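Local coordinates for protein Asp/Glu-specific dipeptidyl-peptidase (Flavobacterium psychrophilum, PDB 5JXF) that removes dipeptides from the N-terminus of oligopeptides as a serine peptidase of family S46, with strict specificity for Asp or Glu at P1, at residues 229-237 with 647-655. Residues are numbered along the deposited sequence; the frame is centred on the assembly and turned at random.
With ARG (arginine), chain E; ASP (aspartic acid), chain F.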
loop_
_atom_site.group_PDB
_atom_site.type_symbol
_atom_site.label_atom_id
_atom_site.label_comp_id
_atom_site.label_asym_id
_atom_site.label_seq_id
_atom_site.Cartn_x
_atom_site.Cartn_y
_atom_site.Cartn_z
ATOM N N TRP A 229 3.885 -8.594 -9.433
ATOM C CA TRP A 229 4.453 -7.334 -9.957
ATOM C C TRP A 229 4.764 -6.294 -8.865
ATOM O O TRP A 229 4.880 -5.121 -9.167
ATOM C CB TRP A 229 3.533 -6.672 -10.991
ATOM C CG TRP A 229 3.123 -7.556 -12.110
ATOM C CD1 TRP A 229 1.935 -8.208 -12.242
ATOM C CD2 TRP A 229 3.895 -7.886 -13.267
ATOM N NE1 TRP A 229 1.915 -8.925 -13.409
ATOM C CE2 TRP A 229 3.104 -8.742 -14.062
ATOM C CE3 TRP A 229 5.173 -7.534 -13.712
ATOM C CZ2 TRP A 229 3.562 -9.278 -15.276
ATOM C CZ3 TRP A 229 5.626 -8.059 -14.932
ATOM C CH2 TRP A 229 4.817 -8.917 -15.698
ATOM N N VAL A 230 4.918 -6.722 -7.620
ATOM C CA VAL A 230 5.081 -5.777 -6.509
ATOM C C VAL A 230 6.379 -5.991 -5.722
ATOM O O VAL A 230 6.734 -7.121 -5.399
ATOM C CB VAL A 230 3.892 -5.872 -5.524
ATOM C CG1 VAL A 230 4.244 -5.212 -4.201
ATOM C CG2 VAL A 230 2.626 -5.235 -6.120
ATOM N N TRP A 231 7.106 -4.906 -5.482
ATOM C CA TRP A 231 8.193 -4.864 -4.514
ATOM C C TRP A 231 7.753 -3.967 -3.322
ATOM O O TRP A 231 7.066 -2.967 -3.532
ATOM C CB TRP A 231 9.461 -4.297 -5.143
ATOM C CG TRP A 231 10.612 -4.246 -4.187
ATOM C CD1 TRP A 231 11.100 -3.148 -3.538
ATOM C CD2 TRP A 231 11.421 -5.348 -3.780
ATOM N NE1 TRP A 231 12.163 -3.504 -2.743
ATOM C CE2 TRP A 231 12.377 -4.851 -2.870
ATOM C CE3 TRP A 231 11.433 -6.709 -4.099
ATOM C CZ2 TRP A 231 13.316 -5.669 -2.261
ATOM C CZ3 TRP A 231 12.362 -7.518 -3.488
ATOM C CH2 TRP A 231 13.296 -6.996 -2.585
ATOM N N PRO A 232 8.133 -4.309 -2.078
ATOM C CA PRO A 232 8.846 -5.472 -1.532
ATOM C C PRO A 232 8.112 -6.790 -1.769
ATOM O O PRO A 232 6.880 -6.850 -1.812
ATOM C CB PRO A 232 8.932 -5.161 -0.041
ATOM C CG PRO A 232 8.872 -3.662 0.027
ATOM C CD PRO A 232 7.919 -3.274 -1.044
ATOM N N ARG A 233 8.893 -7.841 -1.973
ATOM C CA ARG A 233 8.351 -9.155 -2.259
ATOM C C ARG A 233 9.081 -10.171 -1.399
ATOM O O ARG A 233 10.294 -10.078 -1.203
ATOM C CB ARG A 233 8.507 -9.510 -3.754
ATOM C CG ARG A 233 8.050 -10.932 -4.113
ATOM C CD ARG A 233 6.591 -10.938 -4.589
ATOM N NE ARG A 233 6.573 -10.166 -5.798
ATOM C CZ ARG A 233 6.238 -10.601 -6.998
ATOM N NH1 ARG A 233 5.787 -11.831 -7.204
ATOM N NH2 ARG A 233 6.314 -9.747 -7.981
ATOM N N HIS A 234 8.345 -11.160 -0.911
ATOM C CA HIS A 234 8.922 -12.173 -0.051
ATOM C C HIS A 234 8.562 -13.572 -0.523
ATOM O O HIS A 234 8.252 -14.440 0.296
ATOM C CB HIS A 234 8.449 -11.952 1.393
ATOM C CG HIS A 234 8.638 -10.548 1.868
ATOM N ND1 HIS A 234 7.885 -9.502 1.397
ATOM C CD2 HIS A 234 9.516 -10.016 2.752
ATOM C CE1 HIS A 234 8.276 -8.379 1.977
ATOM N NE2 HIS A 234 9.264 -8.664 2.805
ATOM N N THR A 235 8.648 -13.788 -1.842
ATOM C CA THR A 235 8.225 -15.034 -2.491
ATOM C C THR A 235 9.379 -15.956 -2.879
ATOM O O THR A 235 10.287 -15.549 -3.609
ATOM C CB THR A 235 7.424 -14.735 -3.769
ATOM O OG1 THR A 235 6.348 -13.829 -3.474
ATOM C CG2 THR A 235 6.869 -16.020 -4.363
ATOM N N GLY A 236 9.342 -17.202 -2.409
ATOM C CA GLY A 236 10.338 -18.190 -2.801
ATOM C C GLY A 236 9.978 -18.835 -4.130
ATOM O O GLY A 236 9.635 -20.013 -4.191
ATOM N N ASP A 237 10.068 -18.060 -5.198
ATOM C CA ASP A 237 9.493 -18.465 -6.470
ATOM C C ASP A 237 10.461 -19.374 -7.232
ATOM O O ASP A 237 11.193 -18.886 -8.077
ATOM C CB ASP A 237 9.152 -17.225 -7.304
ATOM C CG ASP A 237 8.227 -17.539 -8.499
ATOM O OD1 ASP A 237 8.064 -18.725 -8.858
ATOM O OD2 ASP A 237 7.681 -16.590 -9.100
ATOM N N LEU A 647 17.303 -14.140 7.465
ATOM C CA LEU A 647 17.263 -14.934 6.236
ATOM C C LEU A 647 16.841 -14.073 5.057
ATOM O O LEU A 647 15.676 -13.669 4.952
ATOM C CB LEU A 647 16.305 -16.110 6.373
ATOM C CG LEU A 647 16.398 -17.159 5.270
ATOM C CD1 LEU A 647 17.688 -17.973 5.417
ATOM C CD2 LEU A 647 15.177 -18.059 5.300
ATOM N N PRO A 648 17.790 -13.757 4.180
ATOM C CA PRO A 648 17.465 -13.039 2.950
ATOM C C PRO A 648 16.419 -13.813 2.165
ATOM O O PRO A 648 16.362 -15.041 2.236
ATOM C CB PRO A 648 18.799 -12.994 2.209
ATOM C CG PRO A 648 19.816 -13.111 3.294
ATOM C CD PRO A 648 19.226 -14.044 4.291
ATOM N N VAL A 649 15.563 -13.110 1.445
ATOM C CA VAL A 649 14.540 -13.812 0.707
ATOM C C VAL A 649 14.548 -13.383 -0.764
ATOM O O VAL A 649 14.602 -14.234 -1.643
ATOM C CB VAL A 649 13.162 -13.599 1.353
ATOM C CG1 VAL A 649 12.069 -14.117 0.465
ATOM C CG2 VAL A 649 13.110 -14.309 2.682
ATOM N N CYS A 650 14.492 -12.079 -1.026
ATOM C CA CYS A 650 14.493 -11.555 -2.394
ATOM C C CYS A 650 15.398 -10.343 -2.477
ATOM O O CYS A 650 15.737 -9.739 -1.452
ATOM C CB CYS A 650 13.081 -11.154 -2.862
ATOM S SG CYS A 650 11.824 -12.450 -2.857
ATOM N N PHE A 651 15.776 -9.988 -3.702
ATOM C CA PHE A 651 16.424 -8.705 -3.955
ATOM C C PHE A 651 16.119 -8.197 -5.365
ATOM O O PHE A 651 15.489 -8.893 -6.163
ATOM C CB PHE A 651 17.947 -8.782 -3.713
ATOM C CG PHE A 651 18.704 -9.673 -4.685
ATOM C CD1 PHE A 651 18.798 -11.033 -4.469
ATOM C CD2 PHE A 651 19.367 -9.129 -5.778
ATOM C CE1 PHE A 651 19.521 -11.850 -5.350
ATOM C CE2 PHE A 651 20.094 -9.932 -6.648
ATOM C CZ PHE A 651 20.165 -11.291 -6.439
ATOM N N ILE A 652 16.534 -6.965 -5.651
ATOM C CA ILE A 652 16.197 -6.318 -6.912
ATOM C C ILE A 652 17.408 -5.605 -7.497
ATOM O O ILE A 652 18.277 -5.162 -6.758
ATOM C CB ILE A 652 15.048 -5.271 -6.765
ATOM C CG1 ILE A 652 15.273 -4.360 -5.546
ATOM C CG2 ILE A 652 13.716 -5.959 -6.626
ATOM C CD1 ILE A 652 14.263 -3.136 -5.469
ATOM N N GLY A 653 17.441 -5.487 -8.819
ATOM C CA GLY A 653 18.498 -4.765 -9.491
ATOM C C GLY A 653 18.067 -4.025 -10.740
ATOM O O GLY A 653 16.906 -4.056 -11.147
ATOM N N THR A 654 19.023 -3.349 -11.358
ATOM C CA THR A 654 18.763 -2.562 -12.539
ATOM C C THR A 654 18.877 -3.377 -13.843
ATOM O O THR A 654 19.162 -2.824 -14.889
ATOM C CB THR A 654 19.727 -1.375 -12.613
ATOM O OG1 THR A 654 21.077 -1.855 -12.624
ATOM C CG2 THR A 654 19.533 -0.472 -11.391
ATOM N N ASN A 655 18.639 -4.679 -13.778
ATOM C CA ASN A 655 18.652 -5.491 -14.993
ATOM C C ASN A 655 17.352 -5.333 -15.773
ATOM O O ASN A 655 16.275 -5.284 -15.202
ATOM C CB ASN A 655 18.872 -6.968 -14.659
ATOM C CG ASN A 655 20.066 -7.198 -13.773
ATOM O OD1 ASN A 655 21.204 -7.158 -14.229
ATOM N ND2 ASN A 655 19.813 -7.478 -12.498
HETATM N N ARG E . 4.610 -11.763 -12.509
HETATM C CA ARG E . 5.371 -12.954 -12.861
HETATM C C ARG E . 5.777 -12.852 -14.336
HETATM O O ARG E . 4.923 -12.699 -15.203
HETATM C CB ARG E . 4.552 -14.223 -12.594
HETATM C CG ARG E . 4.224 -14.468 -11.113
HETATM C CD ARG E . 3.326 -15.693 -10.926
HETATM N NE ARG E . 2.068 -15.558 -11.654
HETATM C CZ ARG E . 0.948 -15.048 -11.134
HETATM N NH1 ARG E . 0.922 -14.631 -9.868
HETATM N NH2 ARG E . -0.155 -14.960 -11.876
HETATM N N ASP F . 7.078 -12.902 -14.612
HETATM C CA ASP F . 7.587 -12.719 -15.976
HETATM C C ASP F . 7.835 -14.010 -16.737
HETATM O O ASP F . 8.857 -14.158 -17.413
HETATM C CB ASP F . 8.878 -11.882 -15.953
HETATM C CG ASP F . 8.614 -10.381 -15.956
HETATM O OD1 ASP F . 7.522 -9.970 -16.383
HETATM O OD2 ASP F . 9.507 -9.605 -15.546
#
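In the double beta-barrel peptidase domain characteristic of chymotrypsin-like enzymes such as family S46, loop 229-237, which leads into strand 239-245 of the first barrel and ends at Asp237 of the probable charge-relay system, packs through Trp231, Arg233 and His234 on Cys650, Ile652 and Val649 of strand 648-653 of the second. With CG anti to the backbone N (chi1 -179°), the indole of Trp231 reaches the strand and lies across Ile652. CD1 of Ile652 makes a CH-pi contact 3.6 Å from the centroid of the five-membered ring, while Ile652 CG2 sits 3.5 Å from Trp231 CE3 on the same face. The backbone N of Arg233 and CG of Pro232 lie over the opposite face, toward its rim, and Cys650 CB meets the edge at Trp231 CZ3, 3.8 Å away. Replacing Trp231 by an alanine is likely to strip Ile652 of its aromatic cover and leave the carbonyl of Asn604 without its indole donor. Farther along, Cys650 SG lies 3.3 Å from Arg233 O, which accepts a hydrogen bond from Thr607, and CG1 of Val649 rests on the backbone of His234, 3.7 Å from its C. Within the loop, Arg233 NE donates to Val230 O at 3.1 Å and 161°, and NH2 forms a salt bridge to Asp679, a residue of the arginine pocket. Apolar packing thus joins the barrels, whereas the loop's buried charge turns toward the substrate site, where the N of the bound arginine lies over one face of the Trp229 ring.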